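Local coordinates for Ras-related protein Rab-21 (Homo sapiens, PDB 1Z0I) that belongs to the Rab branch of the Ras family of small P-loop proteins and holds guanosine-5'-diphosphate and a magnesium ion, at residues R25-K30 and L44-N49; N80-V85 and I112-V117. One frame throughout, in Å; residues are numbered along the deposited sequence.

Contact 1: R25-K30 and L44-N49; sequences RYCENK and LTKKLN
Tyr26 and Cys27, near the C-terminal end of helix 19-28, rest against Leu44, Lys46 and Leu48 of the edge strand 43-50, a helix-on-sheet contact at the rim of the Ras-type P-loop fold. No hydrogen bond joins the two segments, and apolar contact carries the packing. The Tyr26 ring meets the lysine chain obliquely, its CE2 atom 3.7 Å from Lys46 CG. With CG anti to the backbone N (chi1 -176°), the tyrosine reaches out along the strand, and its OH meets the forked end of Leu48, 3.7 Å from CD2. The next residue, Cys27, points at the strand: its CB lies 4.0 Å from Leu44 CD1, and its SG is 4.1 Å from Leu44 CB. The aliphatic part of Lys46 thus does the work of an apolar residue on a surface that is partly open to solvent.

Further out, the Tyr26 ring stacks with Phe160 of helix 156-169, while strand 53-60 supports the contact through Ile59, which both Tyr26 and Cys27 touch. Asn29 leaves helical phi/psi with positive phi; Arg25 NH1 donates to Asn29 OD1 over 3.3 Å, in the plane of that carbonyl.

Contact 2: N80-V85 and I112-V117; sequences NGAILV and ICLCIV
Ala82 and Leu84 exchange backbone hydrogen bonds with Cys113, Cys115 and Val117 in the parallel core of the Ras-type sheet, where strands 81-87 and 113-119 run side by side, their short segments only 14° apart in direction. The pair is joined by a beta-alpha-beta crossover through helix 97-107. Five backbone hydrogen bonds alternate along it, with Ala82 and Leu84 each using both N and O. The bond from Cys115 N to Ala82 O is 2.7 Å long and arrives almost in line with the carbonyl (172° at O), whereas Val117 N comes to Leu84 O clearly tilted from the carbonyl plane.

The tightly enclosed part is the buried face of Ile83, Val85, Cys115 and Val117. Val85 and Val117 stand alongside each other, their branches alike in direction, and Ile83 CG2 meets Val117 CG2 at 3.8 Å. Ile83 also packs on Phe160 and Leu163 of helix 156-169. On the other face, Leu84 reaches Val97, Trp100 and Val101 of helix 97-107 and also touches the probable P-loop.

Toward solvent lies the opposite end, where Asn80, Ile112 and Cys113 are partly exposed. There Cys113 N donates to Asn80 O at 3.1 Å. The first torsion of Ile112 (chi1 72°) puts CG1 over the residue's own backbone, from where CD1 reaches to 3.8 Å from Ala82 CB.

Both contacts reach one sheet, and they illustrate how its rim and its interior are packed. Contact 1 closes first along the chain, before contact 2 opens. Their centres lie about 17 Å apart, and their nearest atoms are about 8 Å apart without touching. Strand 43-50 is an outermost strand; strands 53-60 and 5-12 separate it from 81-87, which pairs in turn with 113-119. Contact 1 is a surface contact and contact 2 a buried one. Helix 156-169 touches both. The bound guanosine-5'-diphosphate lies nearer contact 2, about 6 Å from the Val85 side chain, against about 12 Å from that of Leu44.

Contact 1: R25-K30 and L44-N49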
ATOM      1  N   ARG A  25      -7.110  -9.252  -0.159  1.00 22.66           N
ATOM      2  CA  ARG A  25      -6.293 -10.364   0.321  1.00 22.51           C
ATOM      3  C   ARG A  25      -6.021 -10.241   1.830  1.00 23.07           C
ATOM      4  O   ARG A  25      -6.185 -11.220   2.581  1.00 22.79           O
ATOM      5  CB  ARG A  25      -4.983 -10.492  -0.481  1.00 22.27           C
ATOM      6  CG  ARG A  25      -4.052 -11.639  -0.024  1.00 20.51           C
ATOM      7  CD  ARG A  25      -4.696 -13.032  -0.176  1.00 18.62           C
ATOM      8  NE  ARG A  25      -4.206 -13.747  -1.356  1.00 19.35           N
ATOM      9  CZ  ARG A  25      -4.523 -15.005  -1.678  1.00 20.36           C
ATOM     10  NH1 ARG A  25      -5.337 -15.730  -0.918  1.00 18.27           N
ATOM     11  NH2 ARG A  25      -4.025 -15.543  -2.779  1.00 21.96           N
ATOM     12  N   TYR A  26      -5.621  -9.040   2.266  1.00 23.38           N
ATOM     13  CA  TYR A  26      -5.287  -8.809   3.668  1.00 23.97           C
ATOM     14  C   TYR A  26      -6.480  -8.964   4.578  1.00 24.21           C
ATOM     15  O   TYR A  26      -6.348  -9.538   5.659  1.00 24.46           O
ATOM     16  CB  TYR A  26      -4.671  -7.418   3.889  1.00 24.26           C
ATOM     17  CG  TYR A  26      -4.225  -7.165   5.330  1.00 24.97           C
ATOM     18  CD1 TYR A  26      -3.237  -7.964   5.929  1.00 25.37           C
ATOM     19  CD2 TYR A  26      -4.777  -6.120   6.089  1.00 25.27           C
ATOM     20  CE1 TYR A  26      -2.826  -7.746   7.249  1.00 24.84           C
ATOM     21  CE2 TYR A  26      -4.355  -5.883   7.414  1.00 24.03           C
ATOM     22  CZ  TYR A  26      -3.384  -6.699   7.977  1.00 24.71           C
ATOM     23  OH  TYR A  26      -2.951  -6.474   9.260  1.00 23.56           O
ATOM     24  N   CYS A  27      -7.628  -8.430   4.153  1.00 24.19           N
ATOM     25  CA  CYS A  27      -8.808  -8.374   5.005  1.00 24.31           C
ATOM     26  C   CYS A  27      -9.713  -9.604   4.934  1.00 25.04           C
ATOM     27  O   CYS A  27     -10.429  -9.896   5.897  1.00 25.49           O
ATOM     28  CB  CYS A  27      -9.614  -7.096   4.750  1.00 24.57           C
ATOM     29  SG  CYS A  27      -8.728  -5.536   5.166  1.00 22.59           S
ATOM     30  N   GLU A  28      -9.687 -10.341   3.830  1.00 25.43           N
ATOM     31  CA  GLU A  28     -10.609 -11.477   3.683  1.00 26.35           C
ATOM     32  C   GLU A  28      -9.957 -12.777   3.175  1.00 25.95           C
ATOM     33  O   GLU A  28     -10.607 -13.821   3.135  1.00 25.41           O
ATOM     34  CB  GLU A  28     -11.817 -11.073   2.808  1.00 26.19           C
ATOM     35  CG  GLU A  28     -12.716  -9.994   3.457  1.00 28.51           C
ATOM     36  CD  GLU A  28     -13.855  -9.486   2.568  1.00 28.13           C
ATOM     37  OE1 GLU A  28     -14.407  -8.406   2.879  1.00 32.36           O
ATOM     38  OE2 GLU A  28     -14.211 -10.141   1.569  1.00 29.94           O
ATOM     39  N   ASN A  29      -8.683 -12.702   2.786  1.00 26.37           N
ATOM     40  CA  ASN A  29      -7.953 -13.842   2.205  1.00 27.02           C
ATOM     41  C   ASN A  29      -8.674 -14.349   0.952  1.00 27.79           C
ATOM     42  O   ASN A  29      -8.917 -15.547   0.787  1.00 27.46           O
ATOM     43  CB  ASN A  29      -7.756 -14.968   3.238  1.00 26.72           C
ATOM     44  CG  ASN A  29      -6.321 -15.448   3.327  1.00 25.84           C
ATOM     45  OD1 ASN A  29      -5.598 -15.473   2.334  1.00 25.08           O
ATOM     46  ND2 ASN A  29      -5.900 -15.843   4.535  1.00 25.03           N
ATOM     47  N   LYS A  30      -9.040 -13.401   0.092  1.00 28.54           N
ATOM     48  CA  LYS A  30      -9.657 -13.695  -1.177  1.00 29.44           C
ATOM     49  C   LYS A  30      -8.776 -13.129  -2.257  1.00 29.69           C
ATOM     50  O   LYS A  30      -8.177 -12.072  -2.063  1.00 30.35           O
ATOM     51  CB  LYS A  30     -11.037 -13.035  -1.281  1.00 29.92           C
ATOM     52  CG  LYS A  30     -12.121 -13.661  -0.426  1.00 31.17           C
ATOM     53  CD  LYS A  30     -13.488 -13.315  -0.978  1.00 34.84           C
ATOM     54  CE  LYS A  30     -14.557 -13.465   0.085  1.00 37.71           C
ATOM     55  NZ  LYS A  30     -15.889 -13.674  -0.545  1.00 40.25           N
ATOM     56  N   LEU A  44     -12.320  -0.901   4.485  1.00 29.08           N
ATOM     57  CA  LEU A  44     -12.545  -2.068   5.330  1.00 29.64           C
ATOM     58  C   LEU A  44     -11.759  -1.955   6.641  1.00 30.21           C
ATOM     59  O   LEU A  44     -10.682  -1.364   6.694  1.00 29.94           O
ATOM     60  CB  LEU A  44     -12.211  -3.382   4.602  1.00 29.10           C
ATOM     61  CG  LEU A  44     -12.882  -3.728   3.251  1.00 29.93           C
ATOM     62  CD1 LEU A  44     -12.364  -5.070   2.702  1.00 29.74           C
ATOM     63  CD2 LEU A  44     -14.411  -3.744   3.315  1.00 27.54           C
ATOM     64  N   THR A  45     -12.313  -2.546   7.693  1.00 31.27           N
ATOM     65  CA  THR A  45     -11.715  -2.523   9.020  1.00 32.50           C
ATOM     66  C   THR A  45     -11.003  -3.828   9.348  1.00 33.06           C
ATOM     67  O   THR A  45     -11.540  -4.925   9.141  1.00 33.35           O
ATOM     68  CB  THR A  45     -12.785  -2.279  10.089  1.00 32.79           C
ATOM     69  OG1 THR A  45     -13.887  -3.172   9.848  1.00 34.23           O
ATOM     70  CG2 THR A  45     -13.283  -0.832  10.046  1.00 31.78           C
ATOM     71  N   LYS A  46      -9.788  -3.696   9.853  1.00 33.52           N
ATOM     72  CA  LYS A  46      -9.038  -4.814  10.396  1.00 34.45           C
ATOM     73  C   LYS A  46      -8.585  -4.443  11.807  1.00 34.66           C
ATOM     74  O   LYS A  46      -8.117  -3.329  12.048  1.00 34.32           O
ATOM     75  CB  LYS A  46      -7.834  -5.131   9.494  1.00 34.70           C
ATOM     76  CG  LYS A  46      -7.167  -6.468   9.751  1.00 36.24           C
ATOM     77  CD  LYS A  46      -7.915  -7.601   9.063  1.00 39.15           C
ATOM     78  CE  LYS A  46      -7.483  -8.950   9.605  1.00 40.74           C
ATOM     79  NZ  LYS A  46      -8.672  -9.854   9.704  1.00 42.29           N
ATOM     80  N   LYS A  47      -8.750  -5.378  12.737  1.00 35.40           N
ATOM     81  CA  LYS A  47      -8.261  -5.227  14.108  1.00 35.92           C
ATOM     82  C   LYS A  47      -6.950  -5.981  14.314  1.00 36.49           C
ATOM     83  O   LYS A  47      -6.769  -7.093  13.797  1.00 36.97           O
ATOM     84  CB  LYS A  47      -9.324  -5.707  15.117  1.00 36.03           C
ATOM     85  N   LEU A  48      -6.044  -5.376  15.079  1.00 37.06           N
ATOM     86  CA  LEU A  48      -4.745  -5.979  15.388  1.00 37.53           C
ATOM     87  C   LEU A  48      -4.390  -5.877  16.867  1.00 38.02           C
ATOM     88  O   LEU A  48      -4.934  -5.042  17.589  1.00 37.89           O
ATOM     89  CB  LEU A  48      -3.626  -5.297  14.597  1.00 37.27           C
ATOM     90  CG  LEU A  48      -3.490  -5.556  13.108  1.00 36.92           C
ATOM     91  CD1 LEU A  48      -4.244  -4.477  12.362  1.00 35.83           C
ATOM     92  CD2 LEU A  48      -2.020  -5.553  12.733  1.00 35.46           C
ATOM     93  N   ASN A  49      -3.469  -6.736  17.296  1.00 38.54           N
ATOM     94  CA  ASN A  49      -2.825  -6.604  18.597  1.00 39.19           C
ATOM     95  C   ASN A  49      -1.319  -6.661  18.402  1.00 39.40           C
ATOM     96  O   ASN A  49      -0.787  -7.662  17.906  1.00 39.35           O
ATOM     97  CB  ASN A  49      -3.290  -7.698  19.571  1.00 39.29           C
ATOM     98  CG  ASN A  49      -4.798  -7.677  19.805  1.00 39.63           C
ATOM     99  OD1 ASN A  49      -5.380  -6.644  20.150  1.00 38.99           O
ATOM    100  ND2 ASN A  49      -5.434  -8.830  19.622  1.00 40.62           N
TER

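Contact 2: N80-V85 and I112-V117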
ATOM      1  N   ASN A  80      -3.125   8.614   8.327  1.00 24.85           N
ATOM      2  CA  ASN A  80      -1.923   8.456   9.140  1.00 23.90           C
ATOM      3  C   ASN A  80      -0.807   7.768   8.346  1.00 23.40           C
ATOM      4  O   ASN A  80       0.366   8.101   8.515  1.00 23.65           O
ATOM      5  CB  ASN A  80      -2.222   7.652  10.421  1.00 23.62           C
ATOM      6  CG  ASN A  80      -3.320   8.278  11.277  1.00 23.79           C
ATOM      7  OD1 ASN A  80      -3.144   9.357  11.863  1.00 24.48           O
ATOM      8  ND2 ASN A  80      -4.451   7.599  11.364  1.00 20.93           N
ATOM      9  N   GLY A  81      -1.181   6.799   7.500  1.00 22.41           N
ATOM     10  CA  GLY A  81      -0.243   6.103   6.614  1.00 21.16           C
ATOM     11  C   GLY A  81      -0.689   6.070   5.159  1.00 20.44           C
ATOM     12  O   GLY A  81      -1.849   6.331   4.849  1.00 21.32           O
ATOM     13  N   ALA A  82       0.221   5.735   4.253  1.00 19.54           N
ATOM     14  CA  ALA A  82      -0.126   5.643   2.828  1.00 19.15           C
ATOM     15  C   ALA A  82       0.629   4.510   2.105  1.00 18.43           C
ATOM     16  O   ALA A  82       1.831   4.315   2.320  1.00 18.18           O
ATOM     17  CB  ALA A  82       0.111   6.981   2.127  1.00 18.24           C
ATOM     18  N   ILE A  83      -0.092   3.775   1.261  1.00 18.07           N
ATOM     19  CA  ILE A  83       0.470   2.643   0.506  1.00 17.92           C
ATOM     20  C   ILE A  83       0.422   2.968  -1.011  1.00 18.81           C
ATOM     21  O   ILE A  83      -0.652   2.991  -1.647  1.00 18.58           O
ATOM     22  CB  ILE A  83      -0.235   1.328   0.894  1.00 17.98           C
ATOM     23  CG1 ILE A  83      -0.034   1.079   2.406  1.00 18.68           C
ATOM     24  CG2 ILE A  83       0.282   0.112   0.084  1.00 16.45           C
ATOM     25  CD1 ILE A  83      -0.762  -0.148   2.974  1.00 17.82           C
ATOM     26  N   LEU A  84       1.586   3.271  -1.576  1.00 19.05           N
ATOM     27  CA  LEU A  84       1.649   3.634  -2.995  1.00 19.90           C
ATOM     28  C   LEU A  84       2.240   2.465  -3.820  1.00 19.83           C
ATOM     29  O   LEU A  84       3.438   2.153  -3.724  1.00 20.68           O
ATOM     30  CB  LEU A  84       2.390   4.975  -3.181  1.00 18.51           C
ATOM     31  CG  LEU A  84       2.818   5.493  -4.557  1.00 20.08           C
ATOM     32  CD1 LEU A  84       1.669   5.583  -5.567  1.00 18.89           C
ATOM     33  CD2 LEU A  84       3.529   6.870  -4.404  1.00 21.29           C
ATOM     34  N   VAL A  85       1.385   1.832  -4.626  1.00 19.84           N
ATOM     35  CA  VAL A  85       1.703   0.562  -5.293  1.00 19.26           C
ATOM     36  C   VAL A  85       2.031   0.771  -6.798  1.00 19.97           C
ATOM     37  O   VAL A  85       1.416   1.611  -7.479  1.00 19.55           O
ATOM     38  CB  VAL A  85       0.534  -0.453  -5.085  1.00 19.29           C
ATOM     39  CG1 VAL A  85       0.864  -1.862  -5.620  1.00 17.19           C
ATOM     40  CG2 VAL A  85       0.148  -0.526  -3.601  1.00 18.80           C
ATOM     41  N   ILE A 112       3.341  11.811   7.631  1.00 33.09           N
ATOM     42  CA  ILE A 112       2.594  10.577   7.385  1.00 32.08           C
ATOM     43  C   ILE A 112       3.527   9.457   6.932  1.00 30.80           C
ATOM     44  O   ILE A 112       4.457   9.674   6.146  1.00 31.06           O
ATOM     45  CB  ILE A 112       1.353  10.773   6.440  1.00 32.46           C
ATOM     46  CG1 ILE A 112       1.766  11.025   4.993  1.00 32.63           C
ATOM     47  CG2 ILE A 112       0.422  11.882   6.956  1.00 32.60           C
ATOM     48  CD1 ILE A 112       1.633   9.772   4.150  1.00 35.32           C
ATOM     49  N   CYS A 113       3.278   8.265   7.451  1.00 29.00           N
ATOM     50  CA  CYS A 113       4.116   7.116   7.182  1.00 27.29           C
ATOM     51  C   CYS A 113       3.801   6.545   5.802  1.00 26.26           C
ATOM     52  O   CYS A 113       2.702   6.029   5.577  1.00 26.28           O
ATOM     53  CB  CYS A 113       3.904   6.081   8.280  1.00 27.52           C
ATOM     54  SG  CYS A 113       4.286   6.703   9.929  1.00 27.42           S
ATOM     55  N   LEU A 114       4.755   6.666   4.877  1.00 24.64           N
ATOM     56  CA  LEU A 114       4.559   6.241   3.500  1.00 23.95           C
ATOM     57  C   LEU A 114       5.229   4.887   3.179  1.00 24.13           C
ATOM     58  O   LEU A 114       6.348   4.603   3.616  1.00 24.05           O
ATOM     59  CB  LEU A 114       5.024   7.347   2.538  1.00 24.27           C
ATOM     60  CG  LEU A 114       5.137   7.175   1.006  1.00 23.66           C
ATOM     61  CD1 LEU A 114       3.848   6.778   0.322  1.00 20.43           C
ATOM     62  CD2 LEU A 114       5.691   8.448   0.398  1.00 23.02           C
ATOM     63  N   CYS A 115       4.505   4.053   2.437  1.00 24.02           N
ATOM     64  CA  CYS A 115       5.037   2.807   1.884  1.00 23.63           C
ATOM     65  C   CYS A 115       5.089   2.891   0.352  1.00 23.74           C
ATOM     66  O   CYS A 115       4.125   3.355  -0.298  1.00 23.58           O
ATOM     67  CB  CYS A 115       4.151   1.632   2.291  1.00 23.47           C
ATOM     68  SG  CYS A 115       3.876   1.465   4.085  1.00 23.05           S
ATOM     69  N   ILE A 116       6.210   2.480  -0.233  1.00 23.57           N
ATOM     70  CA  ILE A 116       6.211   2.219  -1.672  1.00 23.94           C
ATOM     71  C   ILE A 116       6.353   0.702  -1.912  1.00 23.82           C
ATOM     72  O   ILE A 116       7.213   0.035  -1.321  1.00 23.70           O
ATOM     73  CB  ILE A 116       7.164   3.164  -2.467  1.00 24.39           C
ATOM     74  CG1 ILE A 116       6.647   4.616  -2.329  1.00 24.81           C
ATOM     75  CG2 ILE A 116       7.247   2.764  -3.949  1.00 22.72           C
ATOM     76  CD1 ILE A 116       7.627   5.730  -2.697  1.00 24.52           C
ATOM     77  N   VAL A 117       5.449   0.166  -2.732  1.00 23.42           N
ATOM     78  CA  VAL A 117       5.217  -1.287  -2.791  1.00 22.41           C
ATOM     79  C   VAL A 117       5.266  -1.835  -4.215  1.00 21.92           C
ATOM     80  O   VAL A 117       4.462  -1.451  -5.068  1.00 21.06           O
ATOM     81  CB  VAL A 117       3.855  -1.679  -2.133  1.00 22.45           C
ATOM     82  CG1 VAL A 117       3.627  -3.227  -2.177  1.00 21.09           C
ATOM     83  CG2 VAL A 117       3.780  -1.154  -0.713  1.00 21.57           C
TER